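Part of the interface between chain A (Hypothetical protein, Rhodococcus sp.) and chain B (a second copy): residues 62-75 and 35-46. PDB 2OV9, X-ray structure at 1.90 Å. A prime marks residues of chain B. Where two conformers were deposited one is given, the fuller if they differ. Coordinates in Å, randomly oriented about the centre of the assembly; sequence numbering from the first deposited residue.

Chain A 62-75: AGHLEEHAPAVAER
Chain B (35-46) RRVVDALLRTDR

Two nearly parallel helices, each leading into a loop, make this contact and bury 696 Å² between them. The helix of chain A runs from Ala62 to Glu67, that of chain B onward from Arg35′; both begin earlier in their chains. Their N-to-C directions differ by 21° and their axes approach to 8.5 Å. The register advances in the same sense on both chains: CA of Ala62 lies 4.7 Å from CA of Val37′, CA of Glu66 5.6 Å from CA of Ala40′, and CA of Ala69 4.3 Å from CA of Thr44′.

Leu65 is the hub of the apolar contacts, touching Val37′, Ala40′ and Leu41′. It points toward chain B with chi1 m and chi2 t, a common leucine shape. Its CB sits 3.7 Å from CB of Ala40′, while its CD1 reaches 3.8 Å from CD2 of Leu41′, whose own CA-to-CB bond points away but whose m,t rotamer brings its end back. Ala40′ points toward chain A, its CB also 4.0 Å from CG of Glu66. One turn earlier, Ala62 CB packs 3.9 Å from CG2 of Val37′, a t rotamer set sideways.

Beside this centre Arg36′ is stretched out, with chi1, chi2 and chi3 all t and chi4 at -177°, so that the planar guanidinium arrives flat across the start of the chain A stretch. Ala62 CB lies over one face, 3.5 Å from Arg36′ NE; Gly63 CA, with no side chain beside it, is 3.8 Å from Arg36′ NH2. Glu66 starts away from chain B, but chi1 m, chi2 t and chi3 of 8° swing its carboxylate back to the guanidinium edge. The result is a two-pronged salt bridge: Arg36′ NH2 donates to Glu66 OE1 at 2.7 Å and Arg36′ NE to Glu66 OE2 at 2.7 Å, both nearly straight. A water donates to Glu66 OE2 (2.6 Å) and Arg36′ O (2.7 Å), tying the carboxylate to the helix backbone as well.

Farther along, hydrogen bonds to backbone carbonyls join the contact. Thr44′ (-81/164), chi1 t and buried, places OG1 2.7 Å from Leu65 O and 2.8 Å from His68 O; its single proton can serve either. Asp45′ (-78/117), extended like Thr44′, donates from N to His68 O at 2.6 Å. His68, at -105/62, has left helical geometry; with chi1 m and chi2 82°, its ND1 donates to His64 O at 2.9 Å, the same carbonyl that accepts His68 N at 3.0 Å. A second water donates to Leu65 O (3.2 Å) and Ala40′ O (2.7 Å).

Beyond the turn the chain is extended at Ala69 (-127/144) and Pro70 (-66/160). Ala69 CB approaches Arg43′ O to 3.5 Å, and Pro70 CD lies 3.6 Å from the same oxygen. Farther on, Glu74 (m, t, chi3 45°) sets OE1 3.1 Å from Arg46′ NE, over the guanidinium face: a salt bridge of charges, without an aligned N-H.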

# COMPACT_ATOMS: atom_id res chain seq x y z
N ALA A 62 -21.90 3.76 1.34
CA ALA A 62 -21.13 4.16 0.18
C ALA A 62 -22.02 4.95 -0.76
O ALA A 62 -21.63 6.02 -1.23
CB ALA A 62 -20.53 2.94 -0.50
N GLY A 63 -23.24 4.46 -0.99
CA GLY A 63 -24.22 5.18 -1.81
C GLY A 63 -24.41 6.60 -1.29
O GLY A 63 -24.39 7.56 -2.06
N HIS A 64 -24.60 6.74 0.03
CA HIS A 64 -24.78 8.08 0.62
C HIS A 64 -23.58 8.99 0.30
O HIS A 64 -23.74 10.12 -0.19
CB HIS A 64 -24.93 7.98 2.14
CG HIS A 64 -25.19 9.30 2.80
ND1 HIS A 64 -24.19 10.13 3.24
CD2 HIS A 64 -26.35 9.95 3.05
CE1 HIS A 64 -24.71 11.23 3.74
NE2 HIS A 64 -26.02 11.15 3.64
N LEU A 65 -22.38 8.49 0.61
CA LEU A 65 -21.14 9.25 0.34
C LEU A 65 -20.97 9.63 -1.13
O LEU A 65 -20.57 10.75 -1.45
CB LEU A 65 -19.92 8.47 0.85
CG LEU A 65 -19.89 8.21 2.36
CD1 LEU A 65 -18.70 7.32 2.72
CD2 LEU A 65 -19.76 9.50 3.12
N GLU A 66 -21.31 8.70 -2.01
CA GLU A 66 -21.30 8.93 -3.45
C GLU A 66 -22.27 10.01 -3.89
O GLU A 66 -21.93 10.84 -4.75
CB GLU A 66 -21.60 7.63 -4.20
CG GLU A 66 -20.45 6.63 -4.18
CD GLU A 66 -20.89 5.20 -4.46
OE1 GLU A 66 -22.07 4.99 -4.83
OE2 GLU A 66 -20.06 4.28 -4.31
N GLU A 67 -23.47 10.00 -3.31
CA GLU A 67 -24.50 10.97 -3.66
C GLU A 67 -24.22 12.36 -3.07
O GLU A 67 -24.74 13.35 -3.54
CB GLU A 67 -25.88 10.46 -3.24
CG GLU A 67 -26.33 9.22 -4.01
CD GLU A 67 -27.34 8.37 -3.25
OE1 GLU A 67 -28.16 8.93 -2.48
OE2 GLU A 67 -27.30 7.13 -3.41
N HIS A 68 -23.37 12.42 -2.03
CA HIS A 68 -22.98 13.68 -1.39
C HIS A 68 -21.56 14.09 -1.78
O HIS A 68 -20.65 14.16 -0.96
CB HIS A 68 -23.13 13.59 0.13
CG HIS A 68 -24.56 13.58 0.58
ND1 HIS A 68 -25.33 12.44 0.58
CD2 HIS A 68 -25.37 14.58 1.00
CE1 HIS A 68 -26.55 12.74 1.00
NE2 HIS A 68 -26.60 14.03 1.25
N ALA A 69 -21.37 14.34 -3.07
CA ALA A 69 -20.05 14.66 -3.60
C ALA A 69 -20.20 15.95 -4.37
O ALA A 69 -21.25 16.17 -4.98
CB ALA A 69 -19.55 13.53 -4.49
N PRO A 70 -19.18 16.82 -4.33
CA PRO A 70 -19.27 18.07 -5.10
C PRO A 70 -19.27 17.84 -6.61
O PRO A 70 -18.84 16.77 -7.07
CB PRO A 70 -18.01 18.84 -4.67
CG PRO A 70 -17.04 17.76 -4.21
CD PRO A 70 -17.91 16.72 -3.57
N ALA A 71 -19.75 18.83 -7.37
CA ALA A 71 -19.69 18.81 -8.84
C ALA A 71 -18.25 18.65 -9.35
O ALA A 71 -17.94 17.69 -10.06
CB ALA A 71 -20.33 20.06 -9.41
N VAL A 72 -17.38 19.59 -8.97
CA VAL A 72 -15.94 19.45 -9.23
C VAL A 72 -15.21 18.84 -8.02
O VAL A 72 -15.47 19.21 -6.87
CB VAL A 72 -15.30 20.80 -9.68
CG1 VAL A 72 -15.66 21.95 -8.73
CG2 VAL A 72 -13.78 20.68 -9.85
N ALA A 73 -14.31 17.88 -8.29
CA ALA A 73 -13.51 17.27 -7.23
C ALA A 73 -12.50 18.28 -6.66
O ALA A 73 -12.09 19.19 -7.37
CB ALA A 73 -12.80 16.02 -7.73
N GLU A 74 -12.14 18.11 -5.40
CA GLU A 74 -11.20 19.02 -4.73
C GLU A 74 -9.81 18.91 -5.32
O GLU A 74 -9.37 17.83 -5.72
CB GLU A 74 -11.15 18.73 -3.22
CG GLU A 74 -12.45 19.07 -2.47
CD GLU A 74 -12.63 18.25 -1.20
OE1 GLU A 74 -11.65 18.11 -0.43
OE2 GLU A 74 -13.75 17.74 -0.98
N ARG A 75 -9.13 20.06 -5.40
CA ARG A 75 -7.77 20.15 -5.94
C ARG A 75 -6.78 19.34 -5.11
O ARG A 75 -6.90 19.28 -3.88
CB ARG A 75 -7.34 21.63 -6.00
CG ARG A 75 -5.93 21.88 -6.53
CD ARG A 75 -5.33 23.14 -5.91
NE ARG A 75 -5.41 23.08 -4.44
CZ ARG A 75 -4.36 22.93 -3.62
NH1 ARG A 75 -3.13 22.84 -4.11
NH2 ARG A 75 -4.56 22.89 -2.31
N ARG B 35 -14.31 -1.48 0.40
CA ARG B 35 -13.47 -0.85 -0.62
C ARG B 35 -14.23 0.31 -1.26
O ARG B 35 -13.64 1.35 -1.60
CB ARG B 35 -13.06 -1.86 -1.71
CG ARG B 35 -12.11 -2.96 -1.23
CD ARG B 35 -11.58 -3.82 -2.42
NE ARG B 35 -10.69 -4.85 -1.92
CZ ARG B 35 -11.07 -6.10 -1.69
NH1 ARG B 35 -12.31 -6.48 -1.97
NH2 ARG B 35 -10.21 -6.97 -1.20
N ARG B 36 -15.53 0.12 -1.44
CA ARG B 36 -16.37 1.12 -2.09
C ARG B 36 -16.52 2.37 -1.18
O ARG B 36 -16.53 3.50 -1.67
CB ARG B 36 -17.73 0.49 -2.41
CG ARG B 36 -18.66 1.38 -3.15
CD ARG B 36 -20.06 0.79 -3.18
NE ARG B 36 -21.00 1.77 -3.72
CZ ARG B 36 -22.31 1.56 -3.82
NH1 ARG B 36 -22.85 0.40 -3.41
NH2 ARG B 36 -23.09 2.51 -4.33
N VAL B 37 -16.65 2.13 0.11
CA VAL B 37 -16.67 3.19 1.13
C VAL B 37 -15.35 3.99 1.14
O VAL B 37 -15.37 5.24 1.16
CB VAL B 37 -16.95 2.61 2.55
CG1 VAL B 37 -16.66 3.66 3.64
CG2 VAL B 37 -18.37 2.06 2.68
N VAL B 38 -14.22 3.27 1.19
CA VAL B 38 -12.87 3.88 1.12
C VAL B 38 -12.74 4.79 -0.10
O VAL B 38 -12.31 5.94 0.04
CB VAL B 38 -11.75 2.82 1.12
CG1 VAL B 38 -10.37 3.45 0.80
CG2 VAL B 38 -11.74 2.06 2.48
N ASP B 39 -13.10 4.30 -1.28
CA ASP B 39 -13.11 5.16 -2.48
C ASP B 39 -13.99 6.41 -2.30
O ASP B 39 -13.54 7.54 -2.58
CB ASP B 39 -13.59 4.35 -3.68
CG ASP B 39 -13.28 5.03 -4.99
OD1 ASP B 39 -12.21 4.80 -5.55
OD2 ASP B 39 -14.12 5.82 -5.47
N ALA B 40 -15.23 6.22 -1.84
CA ALA B 40 -16.23 7.29 -1.77
C ALA B 40 -15.85 8.42 -0.80
O ALA B 40 -16.12 9.58 -1.07
CB ALA B 40 -17.61 6.72 -1.40
N LEU B 41 -15.22 8.04 0.31
CA LEU B 41 -14.74 8.99 1.33
C LEU B 41 -13.77 10.00 0.75
O LEU B 41 -13.75 11.15 1.16
CB LEU B 41 -14.08 8.24 2.50
CG LEU B 41 -14.96 7.64 3.61
CD1 LEU B 41 -14.15 6.69 4.55
CD2 LEU B 41 -15.60 8.74 4.44
N LEU B 42 -12.96 9.57 -0.22
CA LEU B 42 -11.98 10.49 -0.82
C LEU B 42 -12.60 11.46 -1.82
O LEU B 42 -12.00 12.47 -2.18
CB LEU B 42 -10.84 9.70 -1.49
CG LEU B 42 -9.84 9.09 -0.51
CD1 LEU B 42 -9.12 7.92 -1.14
CD2 LEU B 42 -8.83 10.14 -0.01
N ARG B 43 -13.81 11.14 -2.26
CA ARG B 43 -14.52 11.96 -3.24
C ARG B 43 -15.68 12.73 -2.64
O ARG B 43 -16.27 13.57 -3.33
CB ARG B 43 -15.09 11.09 -4.35
CG ARG B 43 -14.08 10.47 -5.24
CD ARG B 43 -14.77 9.80 -6.42
NE ARG B 43 -13.89 9.73 -7.58
CZ ARG B 43 -13.05 8.73 -7.82
NH1 ARG B 43 -12.98 7.73 -6.96
NH2 ARG B 43 -12.28 8.73 -8.90
N THR B 44 -16.04 12.42 -1.40
CA THR B 44 -17.33 12.89 -0.84
C THR B 44 -17.20 14.34 -0.36
O THR B 44 -16.07 14.85 -0.22
CB THR B 44 -17.85 11.95 0.30
OG1 THR B 44 -19.26 12.15 0.49
CG2 THR B 44 -17.12 12.18 1.63
N ASP B 45 -18.34 15.00 -0.14
CA ASP B 45 -18.34 16.40 0.34
C ASP B 45 -18.04 16.38 1.84
O ASP B 45 -18.78 15.82 2.63
CB ASP B 45 -19.69 17.07 0.03
CG ASP B 45 -19.92 18.39 0.79
OD1 ASP B 45 -18.94 19.10 1.14
OD2 ASP B 45 -21.11 18.71 1.04
N ARG B 46 -16.92 16.98 2.21
CA ARG B 46 -16.43 16.95 3.58
C ARG B 46 -17.27 17.82 4.52
O ARG B 46 -17.17 17.70 5.75
CB ARG B 46 -14.98 17.41 3.62
CG ARG B 46 -14.19 16.99 2.37
CD ARG B 46 -12.69 16.95 2.58
NE ARG B 46 -12.10 18.29 2.63
CZ ARG B 46 -10.80 18.52 2.80
NH1 ARG B 46 -9.95 17.51 2.94
NH2 ARG B 46 -10.36 19.77 2.83
O HOH W 1 -17.94 10.04 -3.06
O HOH W 2 -17.46 4.30 -4.02